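Local atomic coordinates of Ceg4 (Legionella pneumophila subsp. pneumophila, PDB entry 6AOK), a protein that acts as a HAD-like phosphotyrosine phosphatase effector that attenuates eukaryotic MAPK pathway signalling, seen here as the magnesium-binding N-terminal phosphatase part. Residues F87-E92 with Q126-E131; N109-N114 with N146-R151; V162-D167 with E174-V179. One frame throughout, in Å; residues are numbered along the deposited sequence.

Contact 1: residues F87-E92 with Q126-E131; sequences FLMSPE and QGFSDE
Q126 and M89 meet in a buried loop-to-loop contact in which a glutamine amide binds the backbone of one residue twice, joining the turn that leads into helix 91-100 to the end of helix 116-125. The evidence is a pair of complementary bonds. OE1 of Q126 accepts the backbone N-H of M89 at 2.8 Å (N to OE1), the donor lying in the carbonyl plane on a lone pair. From the other arm of the amide, NE2 of Q126 donates to O of M89 at 3.1 Å in a nearly straight bond (177°), the acceptor only 1° out of the amide plane. Two bonds to one residue fix the rotation of the amide and satisfy both backbone polar atoms of M89. The Q126 chain is extended beyond CG (chi2 -167°), which carries the amide across to that backbone. CB of L88 lies 3.5 Å from OE1 of Q126, adding an apolar flank.

M89, a selenomethionine with two deposited conformers, turns its bent end to F128. In the conformer described, CE lies 3.4 Å from CE1 of F128 and SE is oblique to the ring, a Met-aromatic contact that the second conformer leaves tentative. The F128 ring also stacks on H98 and meets F123 edge-to-face; residues of helices 91-100 and 116-125 thus pack against it. Between Q126 and F128, G127 has positive phi and is the C-prime residue of a Schellman motif, with F128 N bonded to F123 O and G127 N to K124 O. The amide therefore extends from a residue next to the Schellman motif that ends helix 116-125.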
ATOM      1  N   PHE A  87      13.073   4.589  -2.256  1.00 17.03           N
ATOM      2  CA  PHE A  87      11.774   5.197  -2.554  1.00 17.26           C
ATOM      3  C   PHE A  87      10.779   4.218  -3.148  1.00 16.38           C
ATOM      4  O   PHE A  87       9.565   4.457  -3.087  1.00 17.26           O
ATOM      5  CB  PHE A  87      11.906   6.295  -3.588  1.00 23.03           C
ATOM      6  CG  PHE A  87      12.363   7.606  -3.051  1.00 30.53           C
ATOM      7  CD1 PHE A  87      13.693   7.795  -2.692  1.00 34.95           C
ATOM      8  CD2 PHE A  87      11.475   8.683  -2.971  1.00 31.49           C
ATOM      9  CE1 PHE A  87      14.135   9.017  -2.233  1.00 38.53           C
ATOM     10  CE2 PHE A  87      11.923   9.933  -2.516  1.00 35.40           C
ATOM     11  CZ  PHE A  87      13.255  10.096  -2.159  1.00 37.62           C
ATOM     12  N   LEU A  88      11.260   3.145  -3.755  1.00 16.18           N
ATOM     13  CA  LEU A  88      10.412   2.228  -4.497  1.00 13.56           C
ATOM     14  C   LEU A  88      10.016   1.024  -3.634  1.00 16.53           C
ATOM     15  O   LEU A  88      10.552   0.804  -2.541  1.00 19.22           O
ATOM     16  CB  LEU A  88      11.138   1.764  -5.765  1.00 17.98           C
ATOM     17  CG  LEU A  88      11.642   2.843  -6.716  1.00 15.05           C
ATOM     18  CD1 LEU A  88      12.390   2.157  -7.830  1.00 17.07           C
ATOM     19  CD2 LEU A  88      10.428   3.542  -7.263  1.00 14.02           C
HETATM   20  N   MSE A  89       9.064   0.248  -4.131  1.00 14.64           N
HETATM   21  CA  MSE A  89       8.703  -1.048  -3.530  0.50 17.88           C
HETATM   22  C   MSE A  89       9.802  -2.041  -3.755  1.00 18.34           C
HETATM   23  O   MSE A  89      10.370  -2.052  -4.830  1.00 17.45           O
HETATM   24  CB  MSE A  89       7.466  -1.651  -4.184  0.50 19.99           C
HETATM   25  CG  MSE A  89       6.211  -1.024  -3.900  0.50 23.01           C
HETATM   26 SE   MSE A  89       4.859  -2.252  -4.565  0.40 25.99          SE
HETATM   27  CE  MSE A  89       4.547  -1.315  -6.265  0.50 24.71           C
ATOM     28  N   SER A  90      10.078  -2.929  -2.800  1.00 20.33           N
ATOM     29  CA  SER A  90      11.023  -4.001  -3.066  1.00 21.98           C
ATOM     30  C   SER A  90      10.432  -4.990  -4.081  1.00 20.25           C
ATOM     31  O   SER A  90       9.220  -5.082  -4.245  1.00 18.24           O
ATOM     32  CB  SER A  90      11.373  -4.756  -1.777  1.00 23.33           C
ATOM     33  OG  SER A  90      10.209  -5.368  -1.240  1.00 20.44           O
ATOM     34  N   PRO A  91      11.281  -5.751  -4.756  1.00 20.63           N
ATOM     35  CA  PRO A  91      10.783  -6.790  -5.660  1.00 21.68           C
ATOM     36  C   PRO A  91       9.864  -7.779  -4.974  1.00 22.25           C
ATOM     37  O   PRO A  91       8.934  -8.295  -5.619  1.00 20.51           O
ATOM     38  CB  PRO A  91      12.070  -7.489  -6.126  1.00 25.38           C
ATOM     39  CG  PRO A  91      13.173  -6.472  -5.907  1.00 24.92           C
ATOM     40  CD  PRO A  91      12.756  -5.690  -4.699  1.00 23.30           C
ATOM     41  N   GLU A  92      10.135  -8.102  -3.693  1.00 18.03           N
ATOM     42  CA  GLU A  92       9.238  -8.972  -2.935  1.00 18.13           C
ATOM     43  C   GLU A  92       7.889  -8.286  -2.738  1.00 16.39           C
ATOM     44  O   GLU A  92       6.831  -8.907  -2.922  1.00 16.28           O
ATOM     45  CB  GLU A  92       9.847  -9.341  -1.586  1.00 21.85           C
ATOM     46  CG  GLU A  92      11.094 -10.246  -1.633  1.00 27.27           C
ATOM     47  CD  GLU A  92      12.380  -9.469  -1.866  1.00 30.27           C
ATOM     48  OE1 GLU A  92      12.354  -8.244  -2.129  1.00 27.35           O
ATOM     49  OE2 GLU A  92      13.451 -10.106  -1.780  1.00 34.72           O
ATOM     50  N   GLN A 126       6.202   0.933 -11.420  1.00 12.89           N
ATOM     51  CA  GLN A 126       6.748  -0.398 -11.169  1.00 13.38           C
ATOM     52  C   GLN A 126       5.955  -1.509 -11.846  1.00 15.39           C
ATOM     53  O   GLN A 126       6.122  -2.682 -11.501  1.00 16.92           O
ATOM     54  CB  GLN A 126       6.920  -0.633  -9.658  1.00 14.40           C
ATOM     55  CG  GLN A 126       8.012   0.350  -9.067  1.00 12.74           C
ATOM     56  CD  GLN A 126       8.445  -0.043  -7.687  1.00 13.26           C
ATOM     57  OE1 GLN A 126       8.021   0.554  -6.690  1.00 14.79           O
ATOM     58  NE2 GLN A 126       9.285  -1.064  -7.603  1.00 14.80           N
ATOM     59  N   GLY A 127       5.201  -1.188 -12.868  1.00 16.01           N
ATOM     60  CA  GLY A 127       4.746  -2.201 -13.794  1.00 18.02           C
ATOM     61  C   GLY A 127       3.334  -2.642 -13.551  1.00 18.03           C
ATOM     62  O   GLY A 127       2.915  -3.641 -14.125  1.00 20.88           O
ATOM     63  N   PHE A 128       2.612  -1.967 -12.670  1.00 14.59           N
ATOM     64  CA  PHE A 128       1.231  -2.333 -12.414  1.00 15.40           C
ATOM     65  C   PHE A 128       0.273  -1.742 -13.442  1.00 16.93           C
ATOM     66  O   PHE A 128       0.411  -0.596 -13.853  1.00 18.94           O
ATOM     67  CB  PHE A 128       0.865  -1.899 -10.992  1.00 13.09           C
ATOM     68  CG  PHE A 128       1.447  -2.807  -9.966  1.00 13.24           C
ATOM     69  CD1 PHE A 128       2.751  -2.640  -9.554  1.00 13.62           C
ATOM     70  CD2 PHE A 128       0.731  -3.899  -9.496  1.00 14.73           C
ATOM     71  CE1 PHE A 128       3.313  -3.485  -8.587  1.00 13.78           C
ATOM     72  CE2 PHE A 128       1.280  -4.766  -8.549  1.00 15.65           C
ATOM     73  CZ  PHE A 128       2.561  -4.554  -8.085  1.00 14.31           C
ATOM     74  N   SER A 129      -0.727  -2.529 -13.844  1.00 17.11           N
ATOM     75  CA  SER A 129      -1.704  -2.072 -14.822  1.00 17.80           C
ATOM     76  C   SER A 129      -2.758  -1.205 -14.139  1.00 17.57           C
ATOM     77  O   SER A 129      -2.913  -1.235 -12.929  1.00 14.72           O
ATOM     78  CB  SER A 129      -2.378  -3.258 -15.495  1.00 18.93           C
ATOM     79  OG  SER A 129      -3.215  -3.873 -14.521  1.00 18.61           O
ATOM     80  N   ASP A 130      -3.489  -0.426 -14.941  1.00 20.88           N
ATOM     81  CA  ASP A 130      -4.577   0.360 -14.375  1.00 23.24           C
ATOM     82  C   ASP A 130      -5.598  -0.534 -13.692  1.00 20.28           C
ATOM     83  O   ASP A 130      -6.133  -0.174 -12.631  1.00 16.83           O
ATOM     84  CB  ASP A 130      -5.246   1.186 -15.457  1.00 28.60           C
ATOM     85  CG  ASP A 130      -4.349   2.290 -15.987  1.00 35.74           C
ATOM     86  OD1 ASP A 130      -3.447   2.734 -15.250  1.00 36.37           O
ATOM     87  OD2 ASP A 130      -4.557   2.723 -17.151  1.00 40.90           O
ATOM     88  N   GLU A 131      -5.869  -1.712 -14.288  1.00 18.06           N
ATOM     89  CA  GLU A 131      -6.776  -2.682 -13.686  1.00 22.34           C
ATOM     90  C   GLU A 131      -6.321  -3.078 -12.288  1.00 20.37           C
ATOM     91  O   GLU A 131      -7.128  -3.119 -11.349  1.00 16.69           O
ATOM     92  CB  GLU A 131      -6.887  -3.923 -14.569  1.00 27.13           C
ATOM     93  CG  GLU A 131      -7.963  -4.859 -14.083  1.00 34.61           C
ATOM     94  CD  GLU A 131      -7.900  -6.216 -14.772  1.00 45.29           C
ATOM     95  OE1 GLU A 131      -7.475  -6.277 -15.961  1.00 47.42           O
ATOM     96  OE2 GLU A 131      -8.265  -7.218 -14.107  1.00 50.14           O
TER

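Contact 2: residues N109-N114 with N146-R151; sequences NIVTKN and NDVNSR
The packing of helix 144-153 against strand 106-111, a central-sheet strand of this HAD-like domain, brings R151 onto N109 and D147 and V148 onto V111. The short segments run nearly antiparallel, at 154° between their N-to-C directions, with a closest axis approach of 9.8 Å.

R151 makes the direct polar link: its NE donates to OD1 of N109 at 2.8 Å and 171°. The oxygen sits at the edge of the guanidinium, close to its plane, whereas the donor is tilted well out of the carbonyl plane of the asparagine. Amide and guanidinium planes are almost perpendicular, 85° apart. CG of R151 lies anti to the backbone N and the chain bends at chi2, which brings NE to OD1 of N109. Both groups have second partners that restrict their rotation: ND2 of N109 bonds to O of I15 in the adjacent strand, and NH1 of R151 to ND1 of H154.

One turn earlier the packing is apolar. In the Rossmann-like architecture of HAD phosphatases, helices cover a parallel sheet, and here V111 provides the strand surface: its CG1 passes CB of D147 at 3.9 Å, and its CG2 meets CG2 of V148 at 4.1 Å, the two valines crossing at about a right angle. The D147 carboxylate turns to S141, whose backbone N bonds to OD2. That same OD2 lies 2.7 Å from a water that is also 2.9 Å from O of T112, extending the contact beyond the strand end. There T112 OG1 accepts N of N114 at 2.9 Å, forming an ST turn; ND2 of N114 in turn reaches OD2 of the magnesium-site residue D20.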
ATOM      1  N   ASN A 109      -6.279  -2.393   1.257  1.00 11.86           N
ATOM      2  CA  ASN A 109      -6.446  -1.015   1.697  1.00 12.51           C
ATOM      3  C   ASN A 109      -5.076  -0.495   2.075  1.00 11.75           C
ATOM      4  O   ASN A 109      -4.446  -1.021   2.992  1.00 13.48           O
ATOM      5  CB  ASN A 109      -7.352  -0.903   2.914  1.00 12.20           C
ATOM      6  CG  ASN A 109      -8.726  -1.525   2.681  1.00 14.11           C
ATOM      7  OD1 ASN A 109      -9.588  -0.919   2.005  1.00 12.78           O
ATOM      8  ND2 ASN A 109      -8.953  -2.732   3.232  1.00 14.69           N
ATOM      9  N   ILE A 110      -4.677   0.593   1.459  1.00  8.75           N
ATOM     10  CA  ILE A 110      -3.484   1.312   1.874  1.00  9.79           C
ATOM     11  C   ILE A 110      -3.928   2.510   2.709  1.00 11.75           C
ATOM     12  O   ILE A 110      -4.761   3.307   2.271  1.00 12.85           O
ATOM     13  CB  ILE A 110      -2.667   1.762   0.661  1.00 13.50           C
ATOM     14  CG1 ILE A 110      -2.215   0.533  -0.143  1.00 12.98           C
ATOM     15  CG2 ILE A 110      -1.446   2.626   1.165  1.00 11.14           C
ATOM     16  CD1 ILE A 110      -1.466   0.912  -1.460  1.00 17.30           C
ATOM     17  N   VAL A 111      -3.415   2.619   3.920  1.00  9.64           N
ATOM     18  CA  VAL A 111      -3.839   3.660   4.847  1.00 10.09           C
ATOM     19  C   VAL A 111      -2.619   4.523   5.121  1.00  9.23           C
ATOM     20  O   VAL A 111      -1.601   4.022   5.605  1.00 10.34           O
ATOM     21  CB  VAL A 111      -4.376   3.049   6.150  1.00 11.02           C
ATOM     22  CG1 VAL A 111      -5.025   4.104   7.018  1.00 10.38           C
ATOM     23  CG2 VAL A 111      -5.374   1.814   5.848  1.00 11.62           C
ATOM     24  N   THR A 112      -2.716   5.809   4.822  1.00 10.08           N
ATOM     25  CA  THR A 112      -1.483   6.537   4.623  1.00 10.35           C
ATOM     26  C   THR A 112      -1.663   8.012   4.981  1.00  9.71           C
ATOM     27  O   THR A 112      -2.768   8.548   4.928  1.00 12.21           O
ATOM     28  CB  THR A 112      -1.074   6.367   3.137  1.00  8.56           C
ATOM     29  OG1 THR A 112       0.201   6.913   2.963  1.00 10.43           O
ATOM     30  CG2 THR A 112      -2.060   7.074   2.185  1.00 10.61           C
ATOM     31  N   LYS A 113      -0.582   8.678   5.290  1.00  9.86           N
ATOM     32  CA  LYS A 113      -0.597  10.140   5.317  1.00 10.42           C
ATOM     33  C   LYS A 113       0.023  10.718   4.048  1.00 12.65           C
ATOM     34  O   LYS A 113       0.202  11.955   3.949  1.00 12.72           O
ATOM     35  CB  LYS A 113       0.137  10.687   6.546  1.00 11.49           C
ATOM     36  CG  LYS A 113      -0.507  10.286   7.879  1.00 13.62           C
ATOM     37  CD  LYS A 113       0.452  10.461   9.074  1.00 16.82           C
ATOM     38  CE  LYS A 113      -0.117   9.528  10.172  1.00 17.81           C
ATOM     39  NZ  LYS A 113       0.656   9.530  11.408  1.00 20.54           N
ATOM     40  N   ASN A 114       0.400   9.844   3.109  1.00 10.04           N
ATOM     41  CA  ASN A 114       0.779  10.251   1.752  1.00 11.17           C
ATOM     42  C   ASN A 114      -0.492  10.454   0.926  1.00 12.01           C
ATOM     43  O   ASN A 114      -1.589  10.653   1.481  1.00 12.53           O
ATOM     44  CB  ASN A 114       1.706   9.212   1.113  1.00 12.30           C
ATOM     45  CG  ASN A 114       2.666   9.800   0.084  1.00 13.69           C
ATOM     46  OD1 ASN A 114       2.248  10.553  -0.811  1.00 12.23           O
ATOM     47  ND2 ASN A 114       3.972   9.431   0.180  1.00 11.03           N
ATOM     48  N   ASN A 146      -9.578   6.134  12.377  1.00 11.54           N
ATOM     49  CA  ASN A 146     -10.878   6.420  11.771  1.00 15.64           C
ATOM     50  C   ASN A 146     -10.964   5.801  10.396  1.00 13.84           C
ATOM     51  O   ASN A 146     -12.031   5.307   9.993  1.00 14.65           O
ATOM     52  CB  ASN A 146     -11.109   7.935  11.677  1.00 19.61           C
ATOM     53  CG  ASN A 146     -11.852   8.488  12.901  1.00 27.14           C
ATOM     54  OD1 ASN A 146     -12.218   7.738  13.839  1.00 30.45           O
ATOM     55  ND2 ASN A 146     -12.059   9.813  12.917  1.00 27.95           N
ATOM     56  N   ASP A 147      -9.852   5.820   9.651  1.00 11.61           N
ATOM     57  CA  ASP A 147      -9.885   5.240   8.313  1.00 14.67           C
ATOM     58  C   ASP A 147     -10.184   3.740   8.369  1.00 12.01           C
ATOM     59  O   ASP A 147     -10.999   3.236   7.588  1.00 11.53           O
ATOM     60  CB  ASP A 147      -8.576   5.509   7.586  1.00 14.80           C
ATOM     61  CG  ASP A 147      -8.558   6.899   6.895  1.00 21.61           C
ATOM     62  OD1 ASP A 147      -9.612   7.575   6.856  1.00 26.45           O
ATOM     63  OD2 ASP A 147      -7.501   7.330   6.393  1.00 24.07           O
ATOM     64  N   VAL A 148      -9.523   3.000   9.260  1.00 10.77           N
ATOM     65  CA  VAL A 148      -9.786   1.553   9.316  1.00 13.37           C
ATOM     66  C   VAL A 148     -11.166   1.280   9.937  1.00 11.19           C
ATOM     67  O   VAL A 148     -11.897   0.351   9.537  1.00 12.55           O
ATOM     68  CB  VAL A 148      -8.654   0.867  10.102  1.00 13.17           C
ATOM     69  CG1 VAL A 148      -8.932  -0.635  10.359  1.00 13.13           C
ATOM     70  CG2 VAL A 148      -7.323   1.111   9.363  1.00 12.61           C
ATOM     71  N   ASN A 149     -11.517   2.045  10.972  1.00 11.60           N
ATOM     72  CA  ASN A 149     -12.803   1.842  11.612  1.00 12.65           C
ATOM     73  C   ASN A 149     -13.932   2.048  10.615  1.00 13.05           C
ATOM     74  O   ASN A 149     -14.888   1.261  10.563  1.00 13.97           O
ATOM     75  CB  ASN A 149     -12.956   2.803  12.788  1.00 13.94           C
ATOM     76  CG  ASN A 149     -14.274   2.588  13.532  1.00 16.79           C
ATOM     77  OD1 ASN A 149     -14.446   1.566  14.188  1.00 21.39           O
ATOM     78  ND2 ASN A 149     -15.207   3.550  13.433  1.00 17.65           N
ATOM     79  N   SER A 150     -13.852   3.120   9.834  1.00 12.63           N
ATOM     80  CA  SER A 150     -14.900   3.401   8.855  0.59 15.22           C
ATOM     81  C   SER A 150     -14.910   2.357   7.736  1.00 14.58           C
ATOM     82  O   SER A 150     -15.969   1.903   7.295  1.00 15.73           O
ATOM     83  CB  SER A 150     -14.692   4.804   8.278  0.59 14.91           C
ATOM     84  OG  SER A 150     -15.048   5.800   9.215  0.59 15.42           O
ATOM     85  N   ARG A 151     -13.742   1.972   7.255  1.00 12.25           N
ATOM     86  CA  ARG A 151     -13.672   0.979   6.188  1.00 14.51           C
ATOM     87  C   ARG A 151     -14.221  -0.381   6.638  1.00 14.13           C
ATOM     88  O   ARG A 151     -14.982  -1.031   5.902  1.00 14.74           O
ATOM     89  CB  ARG A 151     -12.223   0.863   5.735  1.00 11.20           C
ATOM     90  CG  ARG A 151     -12.050  -0.134   4.609  1.00 14.45           C
ATOM     91  CD  ARG A 151     -12.773   0.371   3.359  1.00 15.25           C
ATOM     92  NE  ARG A 151     -12.352  -0.450   2.229  1.00 16.70           N
ATOM     93  CZ  ARG A 151     -13.161  -0.868   1.272  1.00 17.78           C
ATOM     94  NH1 ARG A 151     -14.453  -0.590   1.342  1.00 18.77           N
ATOM     95  NH2 ARG A 151     -12.660  -1.558   0.257  1.00 17.85           N
TER
HETATM   96  O   HOH W   1      -4.928   7.895   6.791  1.00 13.27           O

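Contact 3: residues V162-D167 with E174-V179; sequences VYILDD and EMLRAV. With MG (magnesium ion), chain B.
M175 begins the contact, its CB set 3.7 Å from CG2 of I164, the two side chains lying alongside with their ends pointing opposite ways. The selenomethionine chain bends at chi3 (-84°), turning CE to the strand's C-terminal end: CE comes 3.2 Å from OD2 of D166, whose salt-bridge partner is K144. The other oxygen, OD1 of D166, accepts a hydrogen bond from a magnesium-bound water. The neighbouring D167 binds the magnesium directly through OD1 at 2.1 Å, alongside OD2 of D18, the backbone O of D20 and three waters, so M175 packs one residue away from a metal ligand.

L176 follows, its CD1 touching CD1 of I164 at 3.6 Å with the side chains at about a right angle. One helical turn beyond M175, V179 closes the row: its CG2 meets CD1 of I164 tip to tip at 3.8 Å and CG1 of V162 at 4.0 Å.

The axes of strand 162-165 and helix 174-179 come within 9.1 Å, at 162° between their N-to-C directions, the antiparallel return expected of the helix in the beta-alpha-beta unit 161-165, 169-180, 189-192. Helix 144-153 packs beside this helix through V148, while helix 201-211 covers Y163 and L165 on the strand.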
ATOM      1  N   VAL A 162      -7.215 -10.738   8.673  1.00 15.32           N
ATOM      2  CA  VAL A 162      -6.963  -9.312   8.485  1.00 13.85           C
ATOM      3  C   VAL A 162      -5.485  -9.096   8.706  1.00 16.36           C
ATOM      4  O   VAL A 162      -4.976  -9.429   9.784  1.00 18.84           O
ATOM      5  CB  VAL A 162      -7.786  -8.439   9.457  1.00 13.53           C
ATOM      6  CG1 VAL A 162      -7.471  -6.942   9.220  1.00 13.12           C
ATOM      7  CG2 VAL A 162      -9.332  -8.784   9.360  1.00 14.80           C
ATOM      8  N   TYR A 163      -4.791  -8.541   7.692  1.00 12.42           N
ATOM      9  CA  TYR A 163      -3.380  -8.142   7.800  1.00 13.37           C
ATOM     10  C   TYR A 163      -3.281  -6.674   8.195  1.00 14.65           C
ATOM     11  O   TYR A 163      -4.028  -5.834   7.671  1.00 15.09           O
ATOM     12  CB  TYR A 163      -2.652  -8.313   6.475  1.00 15.27           C
ATOM     13  CG  TYR A 163      -2.205  -9.734   6.293  1.00 16.95           C
ATOM     14  CD1 TYR A 163      -3.108 -10.708   5.940  1.00 19.15           C
ATOM     15  CD2 TYR A 163      -0.893 -10.093   6.480  1.00 18.64           C
ATOM     16  CE1 TYR A 163      -2.704 -12.001   5.775  1.00 21.41           C
ATOM     17  CE2 TYR A 163      -0.486 -11.376   6.331  1.00 20.19           C
ATOM     18  CZ  TYR A 163      -1.400 -12.347   5.968  1.00 23.25           C
ATOM     19  OH  TYR A 163      -1.007 -13.686   5.824  1.00 23.94           O
ATOM     20  N   ILE A 164      -2.359  -6.373   9.116  1.00 14.34           N
ATOM     21  CA  ILE A 164      -2.051  -5.001   9.523  1.00 13.68           C
ATOM     22  C   ILE A 164      -0.547  -4.820   9.459  1.00 15.06           C
ATOM     23  O   ILE A 164       0.183  -5.539  10.145  1.00 14.18           O
ATOM     24  CB  ILE A 164      -2.538  -4.683  10.936  1.00 11.78           C
ATOM     25  CG1 ILE A 164      -4.008  -5.099  11.077  1.00 15.42           C
ATOM     26  CG2 ILE A 164      -2.335  -3.183  11.209  1.00 10.48           C
ATOM     27  CD1 ILE A 164      -4.491  -5.228  12.566  1.00 15.93           C
ATOM     28  N   LEU A 165      -0.087  -3.874   8.628  1.00 14.75           N
ATOM     29  CA  LEU A 165       1.344  -3.669   8.418  1.00 13.56           C
ATOM     30  C   LEU A 165       1.633  -2.202   8.582  1.00 12.86           C
ATOM     31  O   LEU A 165       1.002  -1.375   7.907  1.00 13.42           O
ATOM     32  CB  LEU A 165       1.782  -4.118   7.021  1.00 14.01           C
ATOM     33  CG  LEU A 165       1.472  -5.594   6.819  1.00 17.02           C
ATOM     34  CD1 LEU A 165       0.274  -5.694   5.905  1.00 20.35           C
ATOM     35  CD2 LEU A 165       2.658  -6.379   6.271  1.00 18.63           C
ATOM     36  N   ASP A 166       2.572  -1.864   9.463  1.00 10.63           N
ATOM     37  CA  ASP A 166       2.944  -0.446   9.590  1.00 10.85           C
ATOM     38  C   ASP A 166       4.306  -0.340  10.264  1.00 11.94           C
ATOM     39  O   ASP A 166       4.584  -1.052  11.236  1.00 12.43           O
ATOM     40  CB  ASP A 166       1.886   0.347  10.387  1.00 13.62           C
ATOM     41  CG  ASP A 166       1.867   1.828  10.043  1.00 15.54           C
ATOM     42  OD1 ASP A 166       2.958   2.441  10.021  1.00 15.56           O
ATOM     43  OD2 ASP A 166       0.751   2.403   9.812  1.00 16.17           O
ATOM     44  N   ASP A 167       5.155   0.554   9.751  1.00 12.62           N
ATOM     45  CA  ASP A 167       6.420   0.752  10.441  1.00 14.00           C
ATOM     46  C   ASP A 167       6.328   1.730  11.607  1.00 15.35           C
ATOM     47  O   ASP A 167       7.270   1.799  12.392  1.00 15.95           O
ATOM     48  CB  ASP A 167       7.539   1.224   9.464  1.00 15.03           C
ATOM     49  CG  ASP A 167       7.238   2.602   8.828  1.00 19.33           C
ATOM     50  OD1 ASP A 167       6.146   2.780   8.227  1.00 18.24           O
ATOM     51  OD2 ASP A 167       8.064   3.544   8.941  1.00 20.49           O
ATOM     52  N   GLU A 174      -3.167   2.133  16.393  1.00 11.60           N
ATOM     53  CA  GLU A 174      -4.482   2.618  15.956  1.00 12.01           C
ATOM     54  C   GLU A 174      -5.202   1.647  15.039  1.00 12.15           C
ATOM     55  O   GLU A 174      -6.394   1.406  15.205  1.00 12.84           O
ATOM     56  CB  GLU A 174      -4.341   3.951  15.214  1.00 12.21           C
ATOM     57  CG  GLU A 174      -3.947   5.134  16.124  1.00 14.12           C
ATOM     58  CD  GLU A 174      -3.885   6.420  15.304  1.00 17.27           C
ATOM     59  OE1 GLU A 174      -4.555   6.528  14.244  1.00 15.74           O
ATOM     60  OE2 GLU A 174      -3.184   7.338  15.746  1.00 18.66           O
HETATM   61  N   MSE A 175      -4.531   1.130  14.031  1.00 10.08           N
HETATM   62  CA  MSE A 175      -5.196   0.211  13.159  1.00 11.08           C
HETATM   63  C   MSE A 175      -5.590  -1.054  13.885  1.00 11.92           C
HETATM   64  O   MSE A 175      -6.652  -1.545  13.717  1.00 11.65           O
HETATM   65  CB  MSE A 175      -4.351  -0.124  11.953  1.00 13.40           C
HETATM   66  CG  MSE A 175      -3.959   1.113  11.167  1.00 12.59           C
HETATM   67 SE   MSE A 175      -3.516   0.746   9.282  0.57 14.54          SE
HETATM   68  CE  MSE A 175      -1.652   0.246   9.699  1.00 17.16           C
ATOM     69  N   LEU A 176      -4.703  -1.536  14.720  1.00 11.60           N
ATOM     70  CA  LEU A 176      -5.007  -2.751  15.490  1.00 12.38           C
ATOM     71  C   LEU A 176      -6.201  -2.539  16.420  1.00 13.30           C
ATOM     72  O   LEU A 176      -7.055  -3.422  16.559  1.00 12.63           O
ATOM     73  CB  LEU A 176      -3.775  -3.151  16.289  1.00 14.23           C
ATOM     74  CG  LEU A 176      -3.958  -4.421  17.092  1.00 16.45           C
ATOM     75  CD1 LEU A 176      -4.133  -5.668  16.166  1.00 13.37           C
ATOM     76  CD2 LEU A 176      -2.745  -4.582  18.040  1.00 16.92           C
ATOM     77  N   ARG A 177      -6.264  -1.365  17.075  1.00 13.82           N
ATOM     78  CA  ARG A 177      -7.427  -0.994  17.894  1.00 18.02           C
ATOM     79  C   ARG A 177      -8.726  -1.024  17.082  1.00 12.82           C
ATOM     80  O   ARG A 177      -9.764  -1.517  17.550  1.00 13.74           O
ATOM     81  CB  ARG A 177      -7.196   0.417  18.464  1.00 20.69           C
ATOM     82  CG  ARG A 177      -7.800   0.689  19.808  1.00 29.80           C
ATOM     83  CD  ARG A 177      -6.804   1.476  20.716  1.00 31.88           C
ATOM     84  NE  ARG A 177      -6.137   2.562  19.990  1.00 33.54           N
ATOM     85  CZ  ARG A 177      -4.834   2.856  20.102  1.00 32.14           C
ATOM     86  NH1 ARG A 177      -4.048   2.150  20.916  1.00 36.44           N
ATOM     87  NH2 ARG A 177      -4.308   3.842  19.397  1.00 25.43           N
ATOM     88  N   ALA A 178      -8.686  -0.472  15.862  1.00 11.97           N
ATOM     89  CA  ALA A 178      -9.856  -0.418  14.994  1.00 15.85           C
ATOM     90  C   ALA A 178     -10.295  -1.817  14.574  1.00 12.50           C
ATOM     91  O   ALA A 178     -11.494  -2.132  14.548  1.00 13.41           O
ATOM     92  CB  ALA A 178      -9.537   0.452  13.768  1.00 16.64           C
ATOM     93  N   VAL A 179      -9.326  -2.680  14.282  1.00 12.07           N
ATOM     94  CA  VAL A 179      -9.646  -4.033  13.840  1.00 17.55           C
ATOM     95  C   VAL A 179     -10.249  -4.834  14.994  1.00 21.16           C
ATOM     96  O   VAL A 179     -11.224  -5.558  14.806  1.00 14.93           O
ATOM     97  CB  VAL A 179      -8.386  -4.703  13.260  1.00 12.05           C
ATOM     98  CG1 VAL A 179      -8.630  -6.214  13.041  1.00 13.84           C
ATOM     99  CG2 VAL A 179      -8.000  -4.060  11.920  1.00 11.20           C
TER
HETATM  100 MG    MG B 301       5.244   4.385   7.219  1.00 12.68          MG
HETATM  101  O   HOH W   2       4.110   4.614   8.976  1.00 13.56           O
HETATM  102  O   HOH W   3       6.886   5.496   7.950  1.00 14.13           O
HETATM  103  O   HOH W   4       4.278   6.099   6.659  1.00 12.78           O

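Overall arrangement
Contacts 2 and 3 are neighbours, with centres 10 Å apart, and meet where V148 packs on helix 169-180: CG1 of V148 lies 3.6 Å from CB of A178. Both pack a helix on the same parallel sheet. Contact 1 lies across the centre of the chain, its centre about 20 Å from that of contact 2 and 22 Å from that of contact 3; it alternates with contact 2 along the sequence, and helix 91-100 leads into strand 106-111. Contact 3 carries the metal ligand D167, whereas the side chains of V111 and M89 are about 10 and 12 Å from the magnesium, so contacts 1 and 2 pack further from the ion.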